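Local coordinates for 433aa long hypothetical phosphoribosylglycinamide formyl transferase (Pyrococcus horikoshii, PDB 2DWC), which is of unknown function but belongs to the ATP-grasp family, has a Rossmann-like N-terminal domain and binds adenosine-5'-diphosphate, at residues G12-D17 / V59-Y64; K21-G26 / S76-E81; D84-E89 / D96-F101. All coordinates share one frame; numbering follows the deposited sequence.

Contact 1: residues G12-D17 / V59-Y64; sequences GTATTD and VAHRSY
His61 reaches across to the loop 12-17 with its imidazole, and two methyl groups of that loop receive it. Val59 and Ala60, which lead up to it, pack instead on helix 29-40 and on strand 44-49. At His61 the side chain turns toward the loop, CG set anti to the carbonyl carbon (chi1 -69°), which carries the far end of the ring to Ala14. The methyl CB of Ala14 lies 3.5 Å from His61 NE2 and 3.6 Å from His61 CE1, meeting the ring obliquely. Thr15 comes in beside it and crosses the histidine at about a right angle, its CG2 3.8 Å from His61 CD2. Both ring nitrogens are engaged beyond this pair: ND1 with the backbone N of Val45, NE2 with Gln58 of the second subunit, so the rotation of the imidazole is fixed from its two polar positions. The receiving loop makes a type II beta turn from Thr13 to Thr16. It is closed by Thr16 N donating to Thr13 O at 3.2 Å, and the same oxygen also takes Thr16 OG1 at 2.8 Å. Thr15 OG1 donates to Ala14 O, 2.6 Å away, while its other branch, CG2, is the one that touches the histidine. Beyond His61 the chain enters strand 62-65, outermost in the parallel sheet within this chain. Arg62 sends its guanidinium group to Glu44 and Glu81, Glu44 also accepting from Thr15 N, and Tyr64 OH is hydrogen-bonded with Glu81 and Arg80.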
loop_
_atom_site.group_PDB
_atom_site.type_symbol
_atom_site.label_atom_id
_atom_site.label_comp_id
_atom_site.label_asym_id
_atom_site.label_seq_id
_atom_site.Cartn_x
_atom_site.Cartn_y
_atom_site.Cartn_z
ATOM N N GLY B 12 10.405 -17.100 0.741
ATOM C CA GLY B 12 11.700 -16.676 1.229
ATOM C C GLY B 12 11.783 -15.154 1.301
ATOM O O GLY B 12 10.754 -14.459 1.322
ATOM N N THR B 13 13.004 -14.627 1.301
ATOM C CA THR B 13 13.225 -13.177 1.513
ATOM C C THR B 13 14.009 -12.520 0.413
ATOM O O THR B 13 15.106 -12.958 0.092
ATOM C CB THR B 13 14.005 -12.989 2.856
ATOM O OG1 THR B 13 13.194 -13.476 3.930
ATOM C CG2 THR B 13 14.305 -11.480 3.192
ATOM N N ALA B 14 13.425 -11.468 -0.144
ATOM C CA ALA B 14 14.075 -10.687 -1.212
ATOM C C ALA B 14 15.486 -10.275 -0.784
ATOM O O ALA B 14 15.753 -9.973 0.407
ATOM C CB ALA B 14 13.245 -9.390 -1.468
ATOM N N THR B 15 16.367 -10.197 -1.793
ATOM C CA THR B 15 17.765 -9.820 -1.682
ATOM C C THR B 15 18.681 -10.931 -1.102
ATOM O O THR B 15 19.888 -10.756 -1.083
ATOM C CB THR B 15 18.047 -8.484 -0.901
ATOM O OG1 THR B 15 18.030 -8.682 0.530
ATOM C CG2 THR B 15 17.050 -7.393 -1.315
ATOM N N THR B 16 18.100 -12.063 -0.695
ATOM C CA THR B 16 18.880 -13.178 -0.161
ATOM C C THR B 16 18.668 -14.350 -1.092
ATOM O O THR B 16 17.845 -14.289 -2.004
ATOM C CB THR B 16 18.433 -13.623 1.281
ATOM O OG1 THR B 16 17.197 -14.369 1.213
ATOM C CG2 THR B 16 18.229 -12.394 2.162
ATOM N N ASP B 17 19.408 -15.430 -0.867
ATOM C CA ASP B 17 19.224 -16.565 -1.763
ATOM C C ASP B 17 17.911 -17.328 -1.546
ATOM O O ASP B 17 17.611 -18.230 -2.320
ATOM C CB ASP B 17 20.413 -17.531 -1.687
ATOM C CG ASP B 17 20.406 -18.338 -0.387
ATOM O OD1 ASP B 17 20.254 -19.559 -0.458
ATOM O OD2 ASP B 17 20.533 -17.754 0.693
ATOM N N VAL B 59 10.066 1.467 -7.373
ATOM C CA VAL B 59 9.749 0.652 -6.189
ATOM C C VAL B 59 10.446 -0.725 -6.223
ATOM O O VAL B 59 10.696 -1.316 -5.190
ATOM C CB VAL B 59 8.219 0.439 -6.090
ATOM C CG1 VAL B 59 7.888 -0.706 -5.107
ATOM C CG2 VAL B 59 7.577 1.772 -5.563
ATOM N N ALA B 60 10.825 -1.157 -7.413
ATOM C CA ALA B 60 11.469 -2.448 -7.595
ATOM C C ALA B 60 12.885 -2.525 -7.037
ATOM O O ALA B 60 13.563 -1.517 -6.803
ATOM C CB ALA B 60 11.491 -2.780 -9.094
ATOM N N HIS B 61 13.334 -3.742 -6.816
ATOM C CA HIS B 61 14.710 -3.943 -6.366
ATOM C C HIS B 61 15.710 -3.646 -7.509
ATOM O O HIS B 61 16.787 -3.089 -7.265
ATOM C CB HIS B 61 14.900 -5.399 -5.947
ATOM C CG HIS B 61 14.147 -5.745 -4.702
ATOM N ND1 HIS B 61 12.898 -6.322 -4.731
ATOM C CD2 HIS B 61 14.464 -5.579 -3.385
ATOM C CE1 HIS B 61 12.464 -6.493 -3.491
ATOM N NE2 HIS B 61 13.391 -6.049 -2.657
ATOM N N ARG B 62 15.373 -4.018 -8.745
ATOM C CA ARG B 62 16.300 -3.781 -9.876
ATOM C C ARG B 62 15.471 -3.541 -11.128
ATOM O O ARG B 62 14.307 -3.964 -11.190
ATOM C CB ARG B 62 17.127 -5.057 -10.183
ATOM C CG ARG B 62 18.461 -5.305 -9.529
ATOM C CD ARG B 62 19.146 -6.549 -10.248
ATOM N NE ARG B 62 18.411 -7.838 -10.203
ATOM C CZ ARG B 62 17.953 -8.369 -9.074
ATOM N NH1 ARG B 62 18.144 -7.745 -7.920
ATOM N NH2 ARG B 62 17.299 -9.525 -9.078
ATOM N N SER B 63 16.082 -2.962 -12.164
ATOM C CA SER B 63 15.302 -2.738 -13.399
ATOM C C SER B 63 16.175 -2.994 -14.633
ATOM O O SER B 63 17.407 -3.010 -14.526
ATOM C CB SER B 63 14.752 -1.310 -13.375
ATOM O OG SER B 63 15.819 -0.367 -13.475
ATOM N N TYR B 64 15.522 -3.221 -15.776
ATOM C CA TYR B 64 16.200 -3.371 -17.068
ATOM C C TYR B 64 15.405 -2.479 -18.023
ATOM O O TYR B 64 14.200 -2.407 -17.920
ATOM C CB TYR B 64 16.145 -4.800 -17.602
ATOM C CG TYR B 64 17.005 -5.774 -16.842
ATOM C CD1 TYR B 64 16.554 -6.375 -15.675
ATOM C CD2 TYR B 64 18.282 -6.141 -17.339
ATOM C CE1 TYR B 64 17.341 -7.334 -14.992
ATOM C CE2 TYR B 64 19.062 -7.089 -16.686
ATOM C CZ TYR B 64 18.591 -7.689 -15.520
ATOM O OH TYR B 64 19.365 -8.657 -14.962
#

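Contact 2: residues K21-G26 / S76-E81; sequences KILLLG and SVVERE
Lys21 and Glu81 form the polar end of this contact, where the first residue of strand 21-25 meets the last turn of helix 71-81. Lys21 NZ donates twice to the same residue: to the carboxylate oxygen OE2 of Glu81 at 2.8 Å, as a salt bridge, and to the backbone O of Glu81 at 2.9 Å. The second bond lies in the carbonyl plane, on a lone pair, with a C=O...N angle of 125°; the carboxylate oxygen is approached nearly along its C-O axis. A bend in the lysine chain at chi3 (-66°) swings the ammonium round to face both acceptors, and a bend of Glu81 at chi2 brings its carboxylate to the same place. Glu81 is also spoken for by others: OE2 takes a salt bridge from Arg62, and OE1 is hydrogen-bonded with Tyr64 OH. Lys21 N, for its part, donates to Asp84 OD1.

Further along the strand the contact turns apolar. Leu23, its CG anti to the backbone N, extends both methyls to the helix: CD1 lies 3.7 Å from Val77 CG1, while CD2 lies 3.7 Å from Val78 CG2. The strand and helix segments run antiparallel, at 170°, with axes 10.3 Å apart, the usual spacing of a helix packed on a sheet, here in a Rossmann-like domain.

Because Glu81 is buried yet flanked by Lys21 and Arg62, its carboxylate is probably kept ionised, and the shared ammonium satisfies a backbone carbonyl near the C-terminal end of the helix, tying that end to the start of the strand.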
loop_
_atom_site.group_PDB
_atom_site.type_symbol
_atom_site.label_atom_id
_atom_site.label_comp_id
_atom_site.label_asym_id
_atom_site.label_seq_id
_atom_site.Cartn_x
_atom_site.Cartn_y
_atom_site.Cartn_z
ATOM N N LYS B 21 10.960 -14.331 -6.906
ATOM C CA LYS B 21 11.224 -13.139 -7.732
ATOM C C LYS B 21 10.191 -13.013 -8.860
ATOM O O LYS B 21 9.829 -14.012 -9.503
ATOM C CB LYS B 21 12.629 -13.290 -8.376
ATOM C CG LYS B 21 13.061 -12.056 -9.219
ATOM C CD LYS B 21 14.346 -12.419 -10.005
ATOM C CE LYS B 21 15.488 -12.648 -9.029
ATOM N NZ LYS B 21 16.750 -13.021 -9.763
ATOM N N ILE B 22 9.650 -11.815 -9.032
ATOM C CA ILE B 22 8.746 -11.609 -10.169
ATOM C C ILE B 22 9.436 -10.693 -11.159
ATOM O O ILE B 22 10.261 -9.872 -10.762
ATOM C CB ILE B 22 7.416 -10.957 -9.751
ATOM C CG1 ILE B 22 7.652 -9.576 -9.084
ATOM C CG2 ILE B 22 6.659 -11.945 -8.814
ATOM C CD1 ILE B 22 6.303 -8.865 -8.749
ATOM N N LEU B 23 9.094 -10.847 -12.452
ATOM C CA LEU B 23 9.676 -10.038 -13.511
ATOM C C LEU B 23 8.486 -9.318 -14.166
ATOM O O LEU B 23 7.633 -9.962 -14.786
ATOM C CB LEU B 23 10.396 -10.943 -14.547
ATOM C CG LEU B 23 11.055 -10.154 -15.671
ATOM C CD1 LEU B 23 12.204 -9.277 -15.141
ATOM C CD2 LEU B 23 11.577 -11.152 -16.717
ATOM N N LEU B 24 8.430 -8.002 -13.963
ATOM C CA LEU B 24 7.353 -7.192 -14.543
ATOM C C LEU B 24 7.739 -6.736 -15.957
ATOM O O LEU B 24 8.747 -6.058 -16.109
ATOM C CB LEU B 24 7.117 -5.939 -13.671
ATOM C CG LEU B 24 6.653 -6.291 -12.245
ATOM C CD1 LEU B 24 6.578 -4.999 -11.439
ATOM C CD2 LEU B 24 5.235 -6.910 -12.277
ATOM N N LEU B 25 6.995 -7.153 -16.988
ATOM C CA LEU B 25 7.290 -6.679 -18.360
ATOM C C LEU B 25 6.305 -5.537 -18.582
ATOM O O LEU B 25 5.138 -5.751 -18.978
ATOM C CB LEU B 25 7.133 -7.812 -19.367
ATOM C CG LEU B 25 8.104 -8.981 -19.081
ATOM C CD1 LEU B 25 7.964 -10.013 -20.273
ATOM C CD2 LEU B 25 9.609 -8.544 -18.951
ATOM N N GLY B 26 6.782 -4.295 -18.352
ATOM C CA GLY B 26 5.882 -3.147 -18.383
ATOM C C GLY B 26 5.890 -2.645 -16.957
ATOM O O GLY B 26 5.527 -3.381 -16.023
ATOM N N SER B 76 17.541 -12.216 -22.604
ATOM C CA SER B 76 18.732 -11.937 -21.817
ATOM C C SER B 76 18.297 -11.658 -20.379
ATOM O O SER B 76 18.879 -12.146 -19.411
ATOM C CB SER B 76 19.482 -10.708 -22.410
ATOM O OG SER B 76 20.617 -10.417 -21.619
ATOM N N VAL B 77 17.228 -10.895 -20.229
ATOM C CA VAL B 77 16.751 -10.607 -18.881
ATOM C C VAL B 77 16.237 -11.879 -18.190
ATOM O O VAL B 77 16.553 -12.150 -17.031
ATOM C CB VAL B 77 15.598 -9.564 -18.937
ATOM C CG1 VAL B 77 15.086 -9.308 -17.492
ATOM C CG2 VAL B 77 16.132 -8.238 -19.557
ATOM N N VAL B 78 15.424 -12.645 -18.890
ATOM C CA VAL B 78 14.876 -13.872 -18.279
ATOM C C VAL B 78 15.991 -14.861 -17.912
ATOM O O VAL B 78 15.982 -15.431 -16.814
ATOM C CB VAL B 78 13.837 -14.555 -19.216
ATOM C CG1 VAL B 78 13.462 -15.977 -18.659
ATOM C CG2 VAL B 78 12.566 -13.651 -19.330
ATOM N N GLU B 79 16.991 -15.031 -18.776
ATOM C CA GLU B 79 18.048 -15.949 -18.429
ATOM C C GLU B 79 18.856 -15.473 -17.236
ATOM O O GLU B 79 19.340 -16.274 -16.419
ATOM C CB GLU B 79 18.989 -16.188 -19.616
ATOM C CG GLU B 79 18.502 -17.225 -20.559
ATOM C CD GLU B 79 18.448 -18.625 -19.889
ATOM O OE1 GLU B 79 19.376 -18.980 -19.122
ATOM O OE2 GLU B 79 17.468 -19.347 -20.151
ATOM N N ARG B 80 19.060 -14.163 -17.141
ATOM C CA ARG B 80 19.803 -13.643 -15.996
ATOM C C ARG B 80 19.066 -13.804 -14.678
ATOM O O ARG B 80 19.643 -14.187 -13.666
ATOM C CB ARG B 80 20.102 -12.134 -16.199
ATOM C CG ARG B 80 21.218 -11.877 -17.238
ATOM C CD ARG B 80 21.437 -10.389 -17.436
ATOM N NE ARG B 80 21.797 -9.672 -16.197
ATOM C CZ ARG B 80 23.056 -9.503 -15.779
ATOM N NH1 ARG B 80 23.317 -8.827 -14.666
ATOM N NH2 ARG B 80 24.084 -10.050 -16.471
ATOM N N GLU B 81 17.770 -13.496 -14.720
ATOM C CA GLU B 81 16.958 -13.420 -13.519
ATOM C C GLU B 81 16.234 -14.698 -13.060
ATOM O O GLU B 81 15.970 -14.843 -11.858
ATOM C CB GLU B 81 15.935 -12.293 -13.717
ATOM C CG GLU B 81 16.566 -10.864 -13.890
ATOM C CD GLU B 81 17.359 -10.394 -12.652
ATOM O OE1 GLU B 81 18.266 -9.516 -12.794
ATOM O OE2 GLU B 81 17.089 -10.899 -11.552
#

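Contact 3: residues D84-E89 / D96-F101; sequences DAIIPE and DALFEF
Ile86 and Phe101 make the closest approach between strand 85-88 and helix 95-103, and the contact across the two segments is wholly apolar. The isoleucine end methyl CD1 lies 3.7 Å from Phe101 CD2 and 3.9 Å from both CB and CG of the same residue, at the base of the aromatic side chain. It meets the ring obliquely, and the two side chains cross at about a right angle. Ile86 holds CG1 anti to its carbonyl carbon (chi1 -65°), which, with chi2 extended, sets CD1 against Phe101 and leaves the other branch, CG2, on the side of Leu98. There CG2 stands 4.5 Å from Leu98 CD2, a looser touch. Leu98 meets Pro88 with its other methyl, CD1 being 4.3 Å from Pro88 CG, so this leucine bridges two residues of the strand. The carbonyl O of Ala97, in the same helix, sits over the centre of one face of the Phe101 ring, 3.1 Å above its plane.

Aromatic and polar neighbours frame the helix. Phe101 meets Trp75 of helix 71-81 edge-to-face, and Glu100 is salt-bridged to Lys71 and hydrogen-bonded to Trp75. Leu98 also packs against Ala112 and Thr115 of helix 112-118.

The segments of strand and helix run nearly antiparallel, at 162°, with axes 11.1 Å apart. Here the helix covers strand 85-88, which pairs with strand 21-25 and whose Ile86 bonds through its backbone to Phe107 and Val109. A helix returning along the strand it follows is the beta-alpha unit of Rossmann-like domains, as in the preATP-grasp domain to which both segments belong.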
loop_
_atom_site.group_PDB
_atom_site.type_symbol
_atom_site.label_atom_id
_atom_site.label_comp_id
_atom_site.label_asym_id
_atom_site.label_seq_id
_atom_site.Cartn_x
_atom_site.Cartn_y
_atom_site.Cartn_z
ATOM N N ASP B 84 10.257 -16.453 -10.817
ATOM C CA ASP B 84 9.163 -17.416 -10.527
ATOM C C ASP B 84 7.909 -17.098 -11.331
ATOM O O ASP B 84 7.027 -17.965 -11.494
ATOM C CB ASP B 84 8.843 -17.367 -9.020
ATOM C CG ASP B 84 10.015 -17.885 -8.201
ATOM O OD1 ASP B 84 10.819 -17.079 -7.700
ATOM O OD2 ASP B 84 10.204 -19.128 -8.133
ATOM N N ALA B 85 7.771 -15.844 -11.768
ATOM C CA ALA B 85 6.648 -15.446 -12.614
ATOM C C ALA B 85 7.059 -14.307 -13.491
ATOM O O ALA B 85 7.741 -13.384 -13.017
ATOM C CB ALA B 85 5.431 -15.008 -11.749
ATOM N N ILE B 86 6.665 -14.389 -14.766
ATOM C CA ILE B 86 6.909 -13.335 -15.785
ATOM C C ILE B 86 5.512 -12.732 -15.976
ATOM O O ILE B 86 4.585 -13.411 -16.406
ATOM C CB ILE B 86 7.406 -13.980 -17.069
ATOM C CG1 ILE B 86 8.748 -14.611 -16.771
ATOM C CG2 ILE B 86 7.496 -12.905 -18.211
ATOM C CD1 ILE B 86 9.334 -15.360 -17.994
ATOM N N ILE B 87 5.385 -11.463 -15.612
ATOM C CA ILE B 87 4.116 -10.734 -15.576
ATOM C C ILE B 87 4.034 -9.634 -16.607
ATOM O O ILE B 87 4.545 -8.523 -16.399
ATOM C CB ILE B 87 3.945 -10.138 -14.151
ATOM C CG1 ILE B 87 4.089 -11.242 -13.092
ATOM C CG2 ILE B 87 2.586 -9.455 -14.024
ATOM C CD1 ILE B 87 3.958 -10.790 -11.599
ATOM N N PRO B 88 3.424 -9.929 -17.752
ATOM C CA PRO B 88 3.282 -8.920 -18.815
ATOM C C PRO B 88 2.258 -7.900 -18.354
ATOM O O PRO B 88 1.167 -8.276 -17.938
ATOM C CB PRO B 88 2.771 -9.718 -20.022
ATOM C CG PRO B 88 2.858 -11.147 -19.665
ATOM C CD PRO B 88 2.836 -11.232 -18.139
ATOM N N GLU B 89 2.595 -6.606 -18.421
ATOM C CA GLU B 89 1.681 -5.571 -17.980
ATOM C C GLU B 89 1.067 -4.830 -19.169
ATOM O O GLU B 89 0.087 -4.091 -19.026
ATOM C CB GLU B 89 2.437 -4.619 -17.069
ATOM C CG GLU B 89 3.009 -5.355 -15.868
ATOM C CD GLU B 89 1.935 -5.626 -14.830
ATOM O OE1 GLU B 89 0.912 -6.326 -15.123
ATOM O OE2 GLU B 89 2.111 -5.117 -13.713
ATOM N N ASP B 96 6.339 -14.096 -29.464
ATOM C CA ASP B 96 7.135 -15.313 -29.597
ATOM C C ASP B 96 7.992 -15.512 -28.329
ATOM O O ASP B 96 8.226 -16.622 -27.889
ATOM C CB ASP B 96 8.104 -15.224 -30.794
ATOM C CG ASP B 96 7.409 -15.445 -32.136
ATOM O OD1 ASP B 96 6.213 -15.789 -32.148
ATOM O OD2 ASP B 96 8.066 -15.265 -33.179
ATOM N N ALA B 97 8.501 -14.423 -27.767
ATOM C CA ALA B 97 9.332 -14.571 -26.579
ATOM C C ALA B 97 8.548 -15.228 -25.455
ATOM O O ALA B 97 9.052 -16.123 -24.776
ATOM C CB ALA B 97 9.864 -13.176 -26.093
ATOM N N LEU B 98 7.335 -14.729 -25.216
ATOM C CA LEU B 98 6.510 -15.301 -24.146
ATOM C C LEU B 98 6.298 -16.807 -24.363
ATOM O O LEU B 98 6.399 -17.597 -23.416
ATOM C CB LEU B 98 5.160 -14.548 -24.049
ATOM C CG LEU B 98 5.237 -13.051 -23.723
ATOM C CD1 LEU B 98 3.781 -12.475 -23.617
ATOM C CD2 LEU B 98 6.009 -12.829 -22.409
ATOM N N PHE B 99 6.033 -17.229 -25.598
ATOM C CA PHE B 99 5.805 -18.661 -25.815
ATOM C C PHE B 99 7.093 -19.423 -25.581
ATOM O O PHE B 99 7.058 -20.532 -25.059
ATOM C CB PHE B 99 5.326 -18.959 -27.259
ATOM C CG PHE B 99 3.864 -18.611 -27.513
ATOM C CD1 PHE B 99 3.508 -17.482 -28.236
ATOM C CD2 PHE B 99 2.859 -19.456 -27.049
ATOM C CE1 PHE B 99 2.181 -17.196 -28.506
ATOM C CE2 PHE B 99 1.505 -19.179 -27.315
ATOM C CZ PHE B 99 1.172 -18.062 -28.038
ATOM N N GLU B 100 8.236 -18.825 -25.957
ATOM C CA GLU B 100 9.507 -19.534 -25.766
ATOM C C GLU B 100 9.863 -19.681 -24.274
ATOM O O GLU B 100 10.370 -20.720 -23.848
ATOM C CB GLU B 100 10.621 -18.796 -26.490
ATOM C CG GLU B 100 10.507 -18.951 -28.003
ATOM C CD GLU B 100 11.592 -18.256 -28.774
ATOM O OE1 GLU B 100 12.633 -17.881 -28.167
ATOM O OE2 GLU B 100 11.388 -18.094 -30.003
ATOM N N PHE B 101 9.602 -18.629 -23.483
ATOM C CA PHE B 101 9.892 -18.704 -22.045
ATOM C C PHE B 101 9.128 -19.881 -21.438
ATOM O O PHE B 101 9.651 -20.660 -20.630
ATOM C CB PHE B 101 9.464 -17.429 -21.276
ATOM C CG PHE B 101 10.101 -16.139 -21.780
ATOM C CD1 PHE B 101 11.379 -16.161 -22.357
ATOM C CD2 PHE B 101 9.417 -14.921 -21.677
ATOM C CE1 PHE B 101 11.976 -14.944 -22.851
ATOM C CE2 PHE B 101 9.998 -13.692 -22.165
ATOM C CZ PHE B 101 11.293 -13.731 -22.761
#

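How the contacts relate
All three contacts reach the same parallel sheet, but they differ in depth and chemistry. Contacts 2 and 3 are buried and each lays a helix against a strand, strands 21-25 and 85-88 being neighbours; Leu25 packs on Ile86, and the two strands are hydrogen-bonded, Leu23 pairing with Ala85 and Ile87. Contact 3 is purely apolar, whereas contact 2 adds a charged pair at one end. Contact 1 is only partly buried, joins a loop to the residue that leads into strand 62-65, and borders the second subunit. Contacts 1 and 2 meet through Glu81, which Arg62 and Tyr64 engage, while contacts 1 and 3 do not touch.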